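Local coordinates for protein GH127 beta-L-arabinofuranoside (Geobacillus stearothermophilus, PDB 4QK0) that probably hydrolyses terminal beta-L-arabinofuranosyl linkages, as a family 127 glycoside hydrolase, at residues 58-62 with 63-67; 226-229 with 230-233; 324-327 with 328-331; 584-587 with 588-591. One frame throughout, in Å; residues are numbered along the deposited sequence.

Contact 1. Residues 58-62 with 63-67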
# COMPACT_ATOMS: atom_id res chain seq x y z
N PHE A 58 -23.10 -32.81 1.96
CA PHE A 58 -24.13 -33.28 2.91
C PHE A 58 -24.72 -34.61 2.46
O PHE A 58 -25.00 -35.48 3.28
CB PHE A 58 -25.27 -32.29 3.07
CG PHE A 58 -24.91 -31.10 3.90
CD1 PHE A 58 -24.82 -31.20 5.28
CD2 PHE A 58 -24.66 -29.88 3.30
CE1 PHE A 58 -24.47 -30.10 6.05
CE2 PHE A 58 -24.32 -28.78 4.06
CZ PHE A 58 -24.20 -28.89 5.43
N ARG A 59 -24.88 -34.77 1.15
CA ARG A 59 -25.24 -36.06 0.62
C ARG A 59 -24.28 -37.14 1.05
O ARG A 59 -24.71 -38.21 1.50
CB ARG A 59 -25.26 -36.03 -0.89
CG ARG A 59 -26.53 -35.46 -1.43
CD ARG A 59 -26.86 -36.02 -2.79
NE ARG A 59 -27.85 -35.14 -3.32
CZ ARG A 59 -27.59 -34.04 -4.01
NH1 ARG A 59 -26.34 -33.71 -4.34
NH2 ARG A 59 -28.60 -33.28 -4.39
N ILE A 60 -22.99 -36.89 0.85
CA ILE A 60 -22.00 -37.89 1.20
C ILE A 60 -22.12 -38.17 2.67
O ILE A 60 -22.15 -39.32 3.13
CB ILE A 60 -20.60 -37.43 0.81
CG1 ILE A 60 -20.51 -37.28 -0.73
CG2 ILE A 60 -19.56 -38.41 1.31
CD1 ILE A 60 -19.28 -36.54 -1.23
N ALA A 61 -22.24 -37.11 3.45
CA ALA A 61 -22.27 -37.27 4.90
C ALA A 61 -23.51 -38.04 5.34
O ALA A 61 -23.49 -38.66 6.36
CB ALA A 61 -22.22 -35.89 5.59
N ALA A 62 -24.61 -37.93 4.60
CA ALA A 62 -25.84 -38.63 4.96
C ALA A 62 -25.79 -40.05 4.45
O ALA A 62 -26.72 -40.80 4.64
CB ALA A 62 -27.03 -37.94 4.36
N GLY A 63 -24.69 -40.43 3.82
CA GLY A 63 -24.57 -41.77 3.24
C GLY A 63 -25.41 -41.99 1.99
O GLY A 63 -25.79 -43.11 1.70
N GLU A 64 -25.70 -40.93 1.25
CA GLU A 64 -26.53 -41.00 0.07
C GLU A 64 -25.72 -40.74 -1.18
O GLU A 64 -26.25 -40.69 -2.26
CB GLU A 64 -27.67 -39.99 0.17
CG GLU A 64 -28.68 -40.44 1.21
CD GLU A 64 -29.62 -39.35 1.68
OE1 GLU A 64 -29.87 -38.39 0.89
OE2 GLU A 64 -30.10 -39.46 2.83
N SER A 65 -24.42 -40.63 -1.05
CA SER A 65 -23.60 -40.47 -2.19
C SER A 65 -22.19 -40.81 -1.79
O SER A 65 -21.89 -40.96 -0.61
CB SER A 65 -23.74 -39.04 -2.70
OG SER A 65 -22.79 -38.72 -3.66
N ASP A 66 -21.33 -40.96 -2.78
CA ASP A 66 -19.94 -41.32 -2.55
C ASP A 66 -19.04 -40.25 -3.10
O ASP A 66 -19.38 -39.59 -4.06
CB ASP A 66 -19.59 -42.69 -3.18
CG ASP A 66 -19.65 -43.81 -2.17
OD1 ASP A 66 -20.75 -44.06 -1.66
OD2 ASP A 66 -18.58 -44.41 -1.84
N GLY A 67 -17.88 -40.12 -2.50
CA GLY A 67 -16.88 -39.21 -2.98
C GLY A 67 -16.15 -38.57 -1.83
O GLY A 67 -16.48 -38.80 -0.68
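Arg59 and Ile60 offer their carbonyl groups to the chain that leaves the helix 54-61, and Gly63 and Glu64 answer with their N-H groups, which makes this a Schellman motif at the helix C-terminus. The outer bond runs from Glu64 N to Arg59 O (2.9 Å) and is fairly straight, 163° at the hydrogen. The inner one joins Gly63 N to Ile60 O, also at 2.9 Å. Gly63 takes a positive phi of 72°, which reverses the chain, a left-handed conformation that glycine, with no side chain, adopts most easily. Past the reversal the backbone runs back beside the last turn, and the CA-H of Ile60 points almost straight at Ser65 O. Beside it the CB atoms of Arg59 and Ser65 touch at 3.8 Å. The polar ends of both residues share Glu56, one turn before Arg59 on the helix: it forms a salt bridge with Arg59 NH1 and is hydrogen-bonded to Ser65 OG. The small Ala62 lets the end of the extended Glu64 chain come close, OE2 lying 3.8 Å from Ala62 CB and forming a salt bridge with Arg111 of helix 96-112. The acid thus ties the helix end to the neighbouring helix, in the GH127 catalytic domain. Ile60 supplies a branched greasy surface for the returning chain. With CG1 anti to its carbonyl carbon (chi1 -64°), its two arms meet the backbone of Gly67: CG2 lies 3.7 Å from Gly67 O, and CD1 3.6 Å from the same oxygen.

Contact 2. Residues 226-229 with 230-233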
# COMPACT_ATOMS: atom_id res chain seq x y z
N TYR A 226 -4.02 -19.17 27.05
CA TYR A 226 -4.80 -19.08 25.80
C TYR A 226 -5.29 -20.42 25.32
O TYR A 226 -4.50 -21.33 25.08
CB TYR A 226 -3.93 -18.45 24.72
CG TYR A 226 -3.68 -16.95 24.81
CD1 TYR A 226 -4.71 -16.07 25.00
CD2 TYR A 226 -2.41 -16.44 24.62
CE1 TYR A 226 -4.49 -14.71 25.02
CE2 TYR A 226 -2.17 -15.08 24.64
CZ TYR A 226 -3.22 -14.22 24.84
OH TYR A 226 -3.02 -12.84 24.90
N TYR A 227 -6.59 -20.58 25.18
CA TYR A 227 -7.13 -21.79 24.59
C TYR A 227 -6.45 -22.13 23.25
O TYR A 227 -6.14 -23.30 22.99
CB TYR A 227 -8.64 -21.70 24.40
CG TYR A 227 -9.15 -22.86 23.61
CD1 TYR A 227 -9.04 -24.16 24.09
CD2 TYR A 227 -9.70 -22.68 22.36
CE1 TYR A 227 -9.46 -25.24 23.34
CE2 TYR A 227 -10.13 -23.75 21.62
CZ TYR A 227 -10.01 -25.02 22.10
OH TYR A 227 -10.47 -26.06 21.34
N PHE A 228 -6.23 -21.13 22.40
CA PHE A 228 -5.67 -21.46 21.08
C PHE A 228 -4.27 -21.99 21.18
O PHE A 228 -3.84 -22.76 20.33
CB PHE A 228 -5.72 -20.24 20.11
CG PHE A 228 -7.10 -19.81 19.72
CD1 PHE A 228 -8.16 -20.74 19.59
CD2 PHE A 228 -7.36 -18.50 19.46
CE1 PHE A 228 -9.43 -20.36 19.21
CE2 PHE A 228 -8.64 -18.10 19.08
CZ PHE A 228 -9.67 -19.03 18.96
N ASP A 229 -3.53 -21.55 22.20
CA ASP A 229 -2.18 -22.13 22.42
C ASP A 229 -2.29 -23.57 22.90
O ASP A 229 -1.50 -24.41 22.50
CB ASP A 229 -1.37 -21.30 23.44
CG ASP A 229 -0.79 -20.03 22.84
OD1 ASP A 229 -0.73 -19.91 21.59
OD2 ASP A 229 -0.44 -19.12 23.62
N GLN A 230 -3.27 -23.85 23.74
CA GLN A 230 -3.45 -25.22 24.26
C GLN A 230 -3.78 -26.16 23.13
O GLN A 230 -3.17 -27.21 23.03
CB GLN A 230 -4.52 -25.28 25.35
CG GLN A 230 -4.19 -24.44 26.60
CD GLN A 230 -5.34 -24.32 27.59
OE1 GLN A 230 -6.51 -24.15 27.23
NE2 GLN A 230 -5.00 -24.37 28.87
N GLU A 231 -4.75 -25.82 22.27
CA GLU A 231 -5.10 -26.77 21.19
C GLU A 231 -4.00 -26.90 20.15
O GLU A 231 -3.78 -27.98 19.58
CB GLU A 231 -6.46 -26.46 20.53
CG GLU A 231 -6.63 -25.08 19.94
CD GLU A 231 -7.70 -25.00 18.86
OE1 GLU A 231 -7.49 -24.25 17.88
OE2 GLU A 231 -8.77 -25.67 18.99
N LYS A 232 -3.31 -25.80 19.91
CA LYS A 232 -2.15 -25.76 19.01
C LYS A 232 -1.07 -26.73 19.46
O LYS A 232 -0.60 -27.56 18.70
CB LYS A 232 -1.61 -24.33 18.97
CG LYS A 232 -0.23 -24.13 18.43
CD LYS A 232 0.03 -22.66 18.01
CE LYS A 232 1.02 -21.94 18.89
NZ LYS A 232 1.82 -20.97 18.08
N GLU A 233 -0.67 -26.60 20.70
CA GLU A 233 0.26 -27.53 21.37
C GLU A 233 -0.19 -29.00 21.21
O GLU A 233 0.57 -29.83 20.76
CB GLU A 233 0.33 -27.11 22.85
CG GLU A 233 0.88 -28.12 23.85
CD GLU A 233 2.38 -28.05 24.01
OE1 GLU A 233 3.05 -27.58 23.06
OE2 GLU A 233 2.86 -28.47 25.08
O HOH W 1 -5.02 -23.22 17.77
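Tyr227 and Glu231, one turn apart on the helix 227-234, meet by both a CH-pi contact and a close polar approach. Glu231 CG lies over one face of the tyrosine ring, toward its rim, 4.3 Å from the centroid, and the carboxylate reaches on until OE2 is 2.9 Å from Tyr227 OH. Ring and carboxylate planes are 50° apart. Glu231 has CG between its backbone N and carbonyl carbon (chi1 57°), a turn that carries the chain back along the helix, over the ring. At the ring edge Gln230 OE1 approaches CD1, with the amide plane nearly perpendicular to the ring.

Among the hydrogen bonds, Tyr226 at the N-cap position accepts from Gln230 N through its O (3.1 Å), and the next three i to i+4 bonds follow in order. A water donates to Phe228 O (2.9 Å) and to Glu231 OE1 (2.7 Å), joining this carboxylate to the helix backbone.

Charge pairing is looser. Asp229 and Lys232 run side by side, but OD1 and NZ stay 4.5 Å apart, beyond a salt bridge; Asp229 OD1 is instead bonded to Tyr247 OH.

A glutamate suits position 231 because its oxygens have several donors to meet: OE2 takes Leu135 N, while OE1 takes Arg136 N and a salt bridge from Arg235. The helix is thereby fastened to the loop between helices 122-126 and 140-158. Phe228 meets Tyr188, in the loop between helices 162-177 and 194-205, edge-to-face, and Tyr226 likewise meets Tyr247, in the loop after helix 227-234.

Contact 3. Residues 324-327 with 328-331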
# COMPACT_ATOMS: atom_id res chain seq x y z
N ASP A 324 -6.52 5.87 10.38
CA ASP A 324 -5.82 5.28 9.22
C ASP A 324 -6.84 4.73 8.23
O ASP A 324 -7.27 3.59 8.31
CB ASP A 324 -4.84 4.18 9.66
CG ASP A 324 -4.10 3.52 8.47
OD1 ASP A 324 -3.74 4.23 7.54
OD2 ASP A 324 -3.88 2.30 8.47
N LEU A 325 -7.24 5.59 7.33
CA LEU A 325 -8.35 5.28 6.43
C LEU A 325 -8.03 5.62 4.97
O LEU A 325 -8.65 6.51 4.37
CB LEU A 325 -9.56 6.09 6.87
CG LEU A 325 -10.10 5.63 8.22
CD1 LEU A 325 -11.05 6.67 8.76
CD2 LEU A 325 -10.80 4.27 8.13
N PRO A 326 -7.05 4.93 4.42
CA PRO A 326 -6.58 5.19 3.05
C PRO A 326 -7.64 4.74 2.08
O PRO A 326 -8.28 3.72 2.29
CB PRO A 326 -5.33 4.34 2.93
CG PRO A 326 -5.59 3.19 3.88
CD PRO A 326 -6.28 3.87 5.06
N ASN A 327 -7.82 5.51 1.01
CA ASN A 327 -8.91 5.28 0.08
C ASN A 327 -8.61 4.25 -1.03
O ASN A 327 -9.52 3.56 -1.52
CB ASN A 327 -9.32 6.61 -0.51
CG ASN A 327 -9.93 7.54 0.54
OD1 ASN A 327 -10.84 7.13 1.25
ND2 ASN A 327 -9.43 8.77 0.67
N ASP A 328 -7.34 4.15 -1.39
CA ASP A 328 -6.91 3.40 -2.57
C ASP A 328 -6.53 2.01 -2.15
O ASP A 328 -6.68 1.07 -2.93
CB ASP A 328 -5.75 4.11 -3.32
CG ASP A 328 -4.57 4.47 -2.40
OD1 ASP A 328 -4.68 4.44 -1.16
OD2 ASP A 328 -3.50 4.83 -2.95
N THR A 329 -6.09 1.85 -0.90
CA THR A 329 -5.74 0.56 -0.37
C THR A 329 -6.77 -0.01 0.67
O THR A 329 -6.53 -1.06 1.27
CB THR A 329 -4.40 0.63 0.32
OG1 THR A 329 -4.40 1.71 1.26
CG2 THR A 329 -3.32 0.86 -0.70
N ALA A 330 -7.91 0.65 0.82
CA ALA A 330 -9.00 0.20 1.69
C ALA A 330 -9.33 -1.23 1.46
O ALA A 330 -9.21 -1.72 0.32
CB ALA A 330 -10.21 1.02 1.40
N TYR A 331 -9.81 -1.93 2.48
CA TYR A 331 -10.39 -3.24 2.24
C TYR A 331 -11.91 -3.13 2.24
O TYR A 331 -12.56 -3.43 1.23
CB TYR A 331 -9.87 -4.23 3.23
CG TYR A 331 -9.94 -5.63 2.70
CD1 TYR A 331 -9.02 -6.11 1.77
CD2 TYR A 331 -10.91 -6.50 3.15
CE1 TYR A 331 -9.10 -7.42 1.29
CE2 TYR A 331 -10.98 -7.79 2.70
CZ TYR A 331 -10.09 -8.25 1.76
OH TYR A 331 -10.16 -9.58 1.36
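Pro326 to Ala330 form a tight bend without regular structure, in which Asn327 and Asp328 have helix-like backbone angles and bring Ala330 N to 3.4 Å from Pro326 O. Across the bend the proline ring lies against Thr329, the two side chains crossing at about a right angle. Thr329 OG1 is the atom that touches, 3.2 Å from Pro326 CG and 3.3 Å from CB. It gets there because the chi1 of 52° turns OG1 back over its own backbone, toward the proline. Ala330, with only a methyl to place, sets its CB 3.4 Å from Pro326 O.

The bend belongs to the long loop between strand 318-319 and helix 334-350 of the catalytic domain, and it lies at the dimer interface: Arg394 of the second subunit packs on both Pro326 and Thr329 and forms a salt bridge with Asp324. The proline ring is thus part of the surface on which that arginine rests.

At the apex two polar residues anchor the loop within its own chain. Asp328 OD2 forms a salt bridge with Lys397, its OD1 lying 4.1 Å from Pro326 CB, and Asn327 ND2 donates to Asn546 OD1.

Contact 4. Residues 584-587 with 588-591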
# COMPACT_ATOMS: atom_id res chain seq x y z
N HIS A 584 -30.25 16.90 -9.34
CA HIS A 584 -31.55 16.66 -9.99
C HIS A 584 -31.67 15.20 -10.30
O HIS A 584 -30.67 14.46 -10.38
CB HIS A 584 -31.71 17.49 -11.28
CG HIS A 584 -30.77 17.07 -12.37
ND1 HIS A 584 -29.49 17.55 -12.46
CD2 HIS A 584 -30.91 16.18 -13.38
CE1 HIS A 584 -28.87 16.98 -13.48
NE2 HIS A 584 -29.71 16.14 -14.06
N PHE A 585 -32.91 14.78 -10.53
CA PHE A 585 -33.22 13.37 -10.74
C PHE A 585 -33.01 13.00 -12.20
O PHE A 585 -33.42 13.73 -13.07
CB PHE A 585 -34.66 13.09 -10.26
CG PHE A 585 -35.00 11.64 -10.21
CD1 PHE A 585 -34.36 10.81 -9.33
CD2 PHE A 585 -35.95 11.09 -11.07
CE1 PHE A 585 -34.63 9.45 -9.29
CE2 PHE A 585 -36.23 9.73 -11.04
CZ PHE A 585 -35.58 8.92 -10.14
N GLU A 586 -32.38 11.85 -12.44
CA GLU A 586 -32.22 11.28 -13.78
C GLU A 586 -32.93 9.94 -13.84
O GLU A 586 -32.37 8.91 -13.43
CB GLU A 586 -30.76 11.06 -14.11
CG GLU A 586 -29.94 12.32 -14.32
CD GLU A 586 -30.15 12.95 -15.70
OE1 GLU A 586 -30.89 12.38 -16.56
OE2 GLU A 586 -29.61 14.06 -15.88
N PRO A 587 -34.18 9.92 -14.36
CA PRO A 587 -34.94 8.68 -14.26
C PRO A 587 -34.31 7.52 -14.98
O PRO A 587 -34.50 6.41 -14.55
CB PRO A 587 -36.31 9.02 -14.89
CG PRO A 587 -36.26 10.45 -15.31
CD PRO A 587 -34.86 10.97 -15.13
N ASP A 588 -33.55 7.75 -16.05
CA ASP A 588 -33.08 6.62 -16.85
C ASP A 588 -31.65 6.23 -16.57
O ASP A 588 -31.08 5.40 -17.29
CB ASP A 588 -33.28 6.90 -18.36
CG ASP A 588 -34.75 7.21 -18.69
OD1 ASP A 588 -35.63 6.44 -18.26
OD2 ASP A 588 -35.01 8.26 -19.33
N LEU A 589 -31.07 6.81 -15.52
CA LEU A 589 -29.69 6.56 -15.21
C LEU A 589 -29.58 5.68 -13.98
O LEU A 589 -30.04 6.07 -12.91
CB LEU A 589 -28.98 7.91 -15.00
CG LEU A 589 -27.52 7.82 -14.61
CD1 LEU A 589 -26.65 7.42 -15.80
CD2 LEU A 589 -27.09 9.17 -14.05
N LEU A 590 -28.98 4.51 -14.15
CA LEU A 590 -28.58 3.68 -13.04
C LEU A 590 -29.81 3.33 -12.16
O LEU A 590 -29.77 3.42 -10.93
CB LEU A 590 -27.51 4.43 -12.22
CG LEU A 590 -26.17 4.68 -12.94
CD1 LEU A 590 -25.27 5.65 -12.18
CD2 LEU A 590 -25.44 3.38 -13.17
N GLU A 591 -30.89 2.97 -12.84
CA GLU A 591 -32.20 2.63 -12.26
C GLU A 591 -32.95 3.82 -11.70
O GLU A 591 -34.01 3.64 -11.13
CB GLU A 591 -32.12 1.51 -11.23
CG GLU A 591 -31.55 0.23 -11.81
CD GLU A 591 -32.44 -0.44 -12.87
OE1 GLU A 591 -33.67 -0.25 -12.87
OE2 GLU A 591 -31.89 -1.20 -13.69
O HOH W 2 -32.08 10.12 -17.15
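Glu586 and Leu589 touch across the ends of a type I beta turn, their CB atoms 3.7 Å apart. Leu589 extends its contact through one methyl: with CG anti to the backbone N (chi1 178°), CD2 comes to 4.1 Å from Glu586 CB. The leucine thus lies alongside the aliphatic root of the glutamate rather than its charged end.

The charged end bends instead toward His584. Glu586 is bent at chi2 (-79°), which swings the carboxylate round so that its oxygens serve different partners. OE2 accepts from His584 NE2 at 2.8 Å; it lies near the imidazole plane, at the ring edge, while the histidine meets the carboxylate from above its own plane. The pair probably favours a charged or well-polarised imidazole. OE1 accepts a hydrogen bond from a water (2.6 Å) whose oxygen in turn accepts from Asp588 N, so the water bridges the carboxylate to the backbone of the turn.

Pro587 suits the second position of the turn, where its ring holds phi near -60°, and Asp588 follows at the third. The turn is closed by Leu589 N donating to Glu586 O at 3.2 Å.

The turn leads off the end of strand 574-586 toward the antiparallel strand 593-603, forming part of their connection in the C-terminal domain. Val595 of that strand touches both Glu586 and Leu589, and Arg626 of strand 620-629 packs against the same two residues.

How the contacts relate
The four contacts follow one another along the chain, none touching another. Contacts 1, 2 and 3 belong to the GH127 catalytic domain: contact 1 ends the helix 54-61, contact 2 lies on helix 227-234 and contact 3 in the loop before helix 334-350. Contact 4 lies at the end of strand 574-586 in the C-terminal domain. Centres of contacts 1 and 2, like those of contacts 2 and 3, are about 33 Å apart; contacts 3 and 4 are nearer, about 29 Å, while contacts 2 and 4 are about 56 Å apart on opposite sides of the chain's centre. Contact 3 is the one that meets the second subunit, whereas the other three shape turns and helix ends within one chain.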